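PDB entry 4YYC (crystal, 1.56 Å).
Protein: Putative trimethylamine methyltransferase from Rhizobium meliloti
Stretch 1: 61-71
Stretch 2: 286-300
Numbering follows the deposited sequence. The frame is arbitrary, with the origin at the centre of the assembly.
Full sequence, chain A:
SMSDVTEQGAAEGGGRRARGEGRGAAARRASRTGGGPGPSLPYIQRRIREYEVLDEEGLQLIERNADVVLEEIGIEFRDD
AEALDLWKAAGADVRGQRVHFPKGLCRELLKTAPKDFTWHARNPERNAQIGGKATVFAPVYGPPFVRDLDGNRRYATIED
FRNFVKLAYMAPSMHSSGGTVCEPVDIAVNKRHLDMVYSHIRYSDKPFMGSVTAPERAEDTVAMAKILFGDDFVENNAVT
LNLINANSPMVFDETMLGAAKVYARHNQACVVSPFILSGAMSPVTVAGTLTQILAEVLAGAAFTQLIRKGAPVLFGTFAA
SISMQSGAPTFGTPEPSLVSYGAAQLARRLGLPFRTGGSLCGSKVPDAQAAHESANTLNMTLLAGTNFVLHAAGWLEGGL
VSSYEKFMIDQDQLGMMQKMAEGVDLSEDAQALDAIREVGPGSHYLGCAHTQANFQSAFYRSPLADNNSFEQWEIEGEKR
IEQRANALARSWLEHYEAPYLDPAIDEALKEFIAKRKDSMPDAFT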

# COMPACT_ATOMS: atom_id res chain seq x y z
N LEU A 61 -22.64 4.14 15.53
CA LEU A 61 -23.60 3.24 14.92
C LEU A 61 -23.17 1.78 15.07
O LEU A 61 -23.96 0.93 15.47
CB LEU A 61 -23.76 3.61 13.46
CG LEU A 61 -24.64 2.72 12.60
CD1 LEU A 61 -26.05 2.71 13.13
CD2 LEU A 61 -24.63 3.29 11.17
N ILE A 62 -21.91 1.52 14.73
CA ILE A 62 -21.36 0.17 14.86
C ILE A 62 -21.36 -0.26 16.33
O ILE A 62 -21.73 -1.39 16.64
CB ILE A 62 -19.95 0.05 14.26
CG1 ILE A 62 -19.95 0.41 12.77
CG2 ILE A 62 -19.41 -1.36 14.46
CD1 ILE A 62 -20.88 -0.42 11.92
N GLU A 63 -20.96 0.62 17.23
CA GLU A 63 -20.92 0.30 18.67
C GLU A 63 -22.34 -0.02 19.20
O GLU A 63 -22.54 -1.00 19.90
CB GLU A 63 -20.25 1.44 19.45
CG GLU A 63 -18.75 1.53 19.17
CD GLU A 63 -18.08 2.79 19.66
OE1 GLU A 63 -18.75 3.84 19.80
OE2 GLU A 63 -16.84 2.78 19.81
N ARG A 64 -23.32 0.77 18.80
CA ARG A 64 -24.68 0.55 19.21
C ARG A 64 -25.21 -0.79 18.67
O ARG A 64 -25.82 -1.58 19.41
CB ARG A 64 -25.55 1.69 18.67
CG ARG A 64 -26.92 1.82 19.23
CD ARG A 64 -27.48 3.21 18.97
NE ARG A 64 -27.36 3.66 17.59
CZ ARG A 64 -26.68 4.71 17.13
NH1 ARG A 64 -25.99 5.53 17.93
NH2 ARG A 64 -26.69 4.97 15.84
N ASN A 65 -24.94 -1.05 17.40
CA ASN A 65 -25.38 -2.28 16.78
C ASN A 65 -24.71 -3.52 17.39
O ASN A 65 -25.35 -4.57 17.53
CB ASN A 65 -25.15 -2.24 15.24
CG ASN A 65 -26.15 -1.33 14.54
OD1 ASN A 65 -27.02 -0.73 15.17
ND2 ASN A 65 -26.01 -1.23 13.20
N ALA A 66 -23.44 -3.41 17.77
CA ALA A 66 -22.81 -4.53 18.46
C ALA A 66 -23.43 -4.83 19.81
O ALA A 66 -23.58 -5.97 20.17
CB ALA A 66 -21.31 -4.32 18.58
N ASP A 67 -23.84 -3.80 20.53
CA ASP A 67 -24.52 -4.04 21.80
C ASP A 67 -25.88 -4.70 21.60
O ASP A 67 -26.27 -5.54 22.39
CB ASP A 67 -24.73 -2.74 22.55
CG ASP A 67 -23.43 -2.12 23.03
OD1 ASP A 67 -22.40 -2.81 23.21
OD2 ASP A 67 -23.49 -0.91 23.25
N VAL A 68 -26.58 -4.31 20.54
CA VAL A 68 -27.80 -5.02 20.16
C VAL A 68 -27.58 -6.51 19.89
O VAL A 68 -28.28 -7.36 20.40
CB VAL A 68 -28.45 -4.37 18.92
CG1 VAL A 68 -29.59 -5.23 18.38
CG2 VAL A 68 -28.97 -2.99 19.32
N VAL A 69 -26.60 -6.83 19.07
CA VAL A 69 -26.26 -8.24 18.80
C VAL A 69 -25.98 -9.00 20.11
O VAL A 69 -26.49 -10.11 20.32
CB VAL A 69 -25.03 -8.31 17.87
CG1 VAL A 69 -24.45 -9.72 17.80
CG2 VAL A 69 -25.40 -7.78 16.48
N LEU A 70 -25.17 -8.40 20.98
CA LEU A 70 -24.78 -9.06 22.22
C LEU A 70 -25.97 -9.35 23.14
O LEU A 70 -25.95 -10.34 23.87
CB LEU A 70 -23.75 -8.24 22.99
CG LEU A 70 -22.32 -8.29 22.43
CD1 LEU A 70 -21.44 -7.32 23.20
CD2 LEU A 70 -21.72 -9.68 22.48
N GLU A 71 -26.95 -8.44 23.16
CA GLU A 71 -28.12 -8.65 23.99
C GLU A 71 -29.15 -9.59 23.34
O GLU A 71 -29.59 -10.55 23.96
CB GLU A 71 -28.77 -7.33 24.39
CG GLU A 71 -29.94 -7.57 25.32
CD GLU A 71 -30.63 -6.33 25.83
OE1 GLU A 71 -30.33 -5.19 25.38
OE2 GLU A 71 -31.50 -6.52 26.69
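Stretch 2, residues 286-300: VAGTLTQILAEVLAG

Stretch 2 (286-300) is helical throughout and packs on the helix of stretch 1, which has a wider pi-type turn at 69-71; the N-to-C directions diverge by 58° (signed crossing angle -58°), and the axes approach to 8.4 Å. The backbones come nearest where Ala-66 CA, its CB pointing toward stretch 2, lies 5.0 Å from Thr-291 CA. Thr-291 (chi1 m) is a knob in the hole formed by Ile-62, Asn-65, Ala-66 and Val-69, its CG2 3.7 Å from Ala-66 N and 4.0 Å from Val-69 CG2. Apolar contacts run along both helices in the same order. Ile-62 CD1 meets Ala-287 CB at 4.0 Å, and Ile-62 CG2 meets Leu-290 CB at 4.1 Å; Leu-294 (t, p) brings CD2 to 3.7 Å from Ala-66 CB. Farther along, Ala-295 CB receives Val-69 CG1 and Leu-70 CD2, each at 3.9 Å, and Leu-70 CD1 touches Leu-298 CD1 at 3.8 Å. No direct hydrogen bond joins the helices. Thr-291 OG1 donates to Ala-287 O within its own helix (2.9 Å), and one water bridges the stretches, accepting from Asn-65 ND2 (2.8 Å) and donating to Thr-291 OG1 (2.6 Å). The contact buries 556 Å², both sides summed.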

# COMPACT_ATOMS: atom_id res chain seq x y z
N VAL A 286 -19.00 -4.48 4.91
CA VAL A 286 -18.01 -3.97 5.84
C VAL A 286 -18.67 -3.66 7.18
O VAL A 286 -18.21 -4.13 8.23
CB VAL A 286 -17.29 -2.73 5.27
CG1 VAL A 286 -16.39 -2.08 6.33
CG2 VAL A 286 -16.50 -3.18 4.07
N ALA A 287 -19.76 -2.90 7.16
CA ALA A 287 -20.41 -2.54 8.38
C ALA A 287 -20.93 -3.75 9.19
O ALA A 287 -20.78 -3.79 10.41
CB ALA A 287 -21.54 -1.58 8.16
N GLY A 288 -21.51 -4.73 8.51
CA GLY A 288 -21.98 -5.92 9.20
C GLY A 288 -20.86 -6.75 9.78
O GLY A 288 -20.99 -7.29 10.90
N THR A 289 -19.77 -6.86 9.03
CA THR A 289 -18.58 -7.55 9.49
C THR A 289 -18.02 -6.86 10.75
O THR A 289 -17.71 -7.54 11.72
CB THR A 289 -17.53 -7.62 8.37
OG1 THR A 289 -18.01 -8.48 7.33
CG2 THR A 289 -16.19 -8.15 8.85
N LEU A 290 -17.87 -5.54 10.71
CA LEU A 290 -17.38 -4.81 11.88
C LEU A 290 -18.25 -5.01 13.12
O LEU A 290 -17.75 -5.09 14.22
CB LEU A 290 -17.28 -3.31 11.62
CG LEU A 290 -16.08 -2.91 10.80
CD1 LEU A 290 -16.18 -1.45 10.45
CD2 LEU A 290 -14.77 -3.20 11.54
N THR A 291 -19.57 -4.97 12.94
CA THR A 291 -20.47 -5.16 14.04
C THR A 291 -20.24 -6.54 14.68
O THR A 291 -20.18 -6.68 15.91
CB THR A 291 -21.91 -5.04 13.52
OG1 THR A 291 -22.06 -3.72 12.99
CG2 THR A 291 -22.89 -5.28 14.59
N GLN A 292 -20.16 -7.57 13.83
CA GLN A 292 -19.95 -8.92 14.37
C GLN A 292 -18.59 -9.05 15.06
O GLN A 292 -18.48 -9.65 16.13
CB GLN A 292 -20.07 -9.96 13.28
CG GLN A 292 -20.26 -11.36 13.83
CD GLN A 292 -20.18 -12.35 12.68
OE1 GLN A 292 -21.07 -12.41 11.86
NE2 GLN A 292 -19.08 -13.11 12.59
N ILE A 293 -17.56 -8.50 14.44
CA ILE A 293 -16.25 -8.47 15.05
C ILE A 293 -16.26 -7.85 16.44
O ILE A 293 -15.72 -8.41 17.40
CB ILE A 293 -15.23 -7.73 14.15
CG1 ILE A 293 -14.87 -8.61 12.96
CG2 ILE A 293 -13.98 -7.38 14.94
CD1 ILE A 293 -14.17 -7.82 11.85
N LEU A 294 -16.89 -6.69 16.55
CA LEU A 294 -16.88 -5.97 17.81
C LEU A 294 -17.63 -6.79 18.88
O LEU A 294 -17.19 -6.86 20.03
CB LEU A 294 -17.46 -4.55 17.65
CG LEU A 294 -17.54 -3.72 18.93
CD1 LEU A 294 -16.17 -3.57 19.57
CD2 LEU A 294 -18.15 -2.35 18.58
N ALA A 295 -18.75 -7.42 18.50
CA ALA A 295 -19.50 -8.27 19.46
C ALA A 295 -18.65 -9.44 19.94
O ALA A 295 -18.56 -9.69 21.14
CB ALA A 295 -20.79 -8.77 18.79
N GLU A 296 -17.97 -10.13 19.03
CA GLU A 296 -17.13 -11.29 19.38
C GLU A 296 -15.98 -10.85 20.28
O GLU A 296 -15.72 -11.49 21.28
CB GLU A 296 -16.61 -11.98 18.13
CG GLU A 296 -17.68 -12.63 17.32
CD GLU A 296 -17.20 -13.35 16.09
OE1 GLU A 296 -15.96 -13.51 15.87
OE2 GLU A 296 -18.06 -13.79 15.29
N VAL A 297 -15.32 -9.74 19.94
CA VAL A 297 -14.22 -9.27 20.77
C VAL A 297 -14.67 -8.81 22.13
O VAL A 297 -14.04 -9.13 23.14
CB VAL A 297 -13.36 -8.19 20.04
CG1 VAL A 297 -12.39 -7.54 21.04
CG2 VAL A 297 -12.66 -8.78 18.83
N LEU A 298 -15.77 -8.07 22.19
CA LEU A 298 -16.27 -7.65 23.50
C LEU A 298 -16.47 -8.86 24.43
O LEU A 298 -16.06 -8.82 25.59
CB LEU A 298 -17.57 -6.83 23.35
CG LEU A 298 -17.41 -5.38 22.91
CD1 LEU A 298 -18.73 -4.79 22.48
CD2 LEU A 298 -16.81 -4.52 24.01
N ALA A 299 -17.12 -9.90 23.94
CA ALA A 299 -17.42 -11.07 24.78
C ALA A 299 -16.14 -11.81 25.16
O ALA A 299 -15.93 -12.11 26.33
CB ALA A 299 -18.38 -11.96 24.05
N GLY A 300 -15.30 -12.10 24.17
CA GLY A 300 -14.11 -12.89 24.44
C GLY A 300 -13.10 -12.16 25.29
O GLY A 300 -12.48 -12.76 26.17
O HOH W 1 -24.33 -3.03 11.83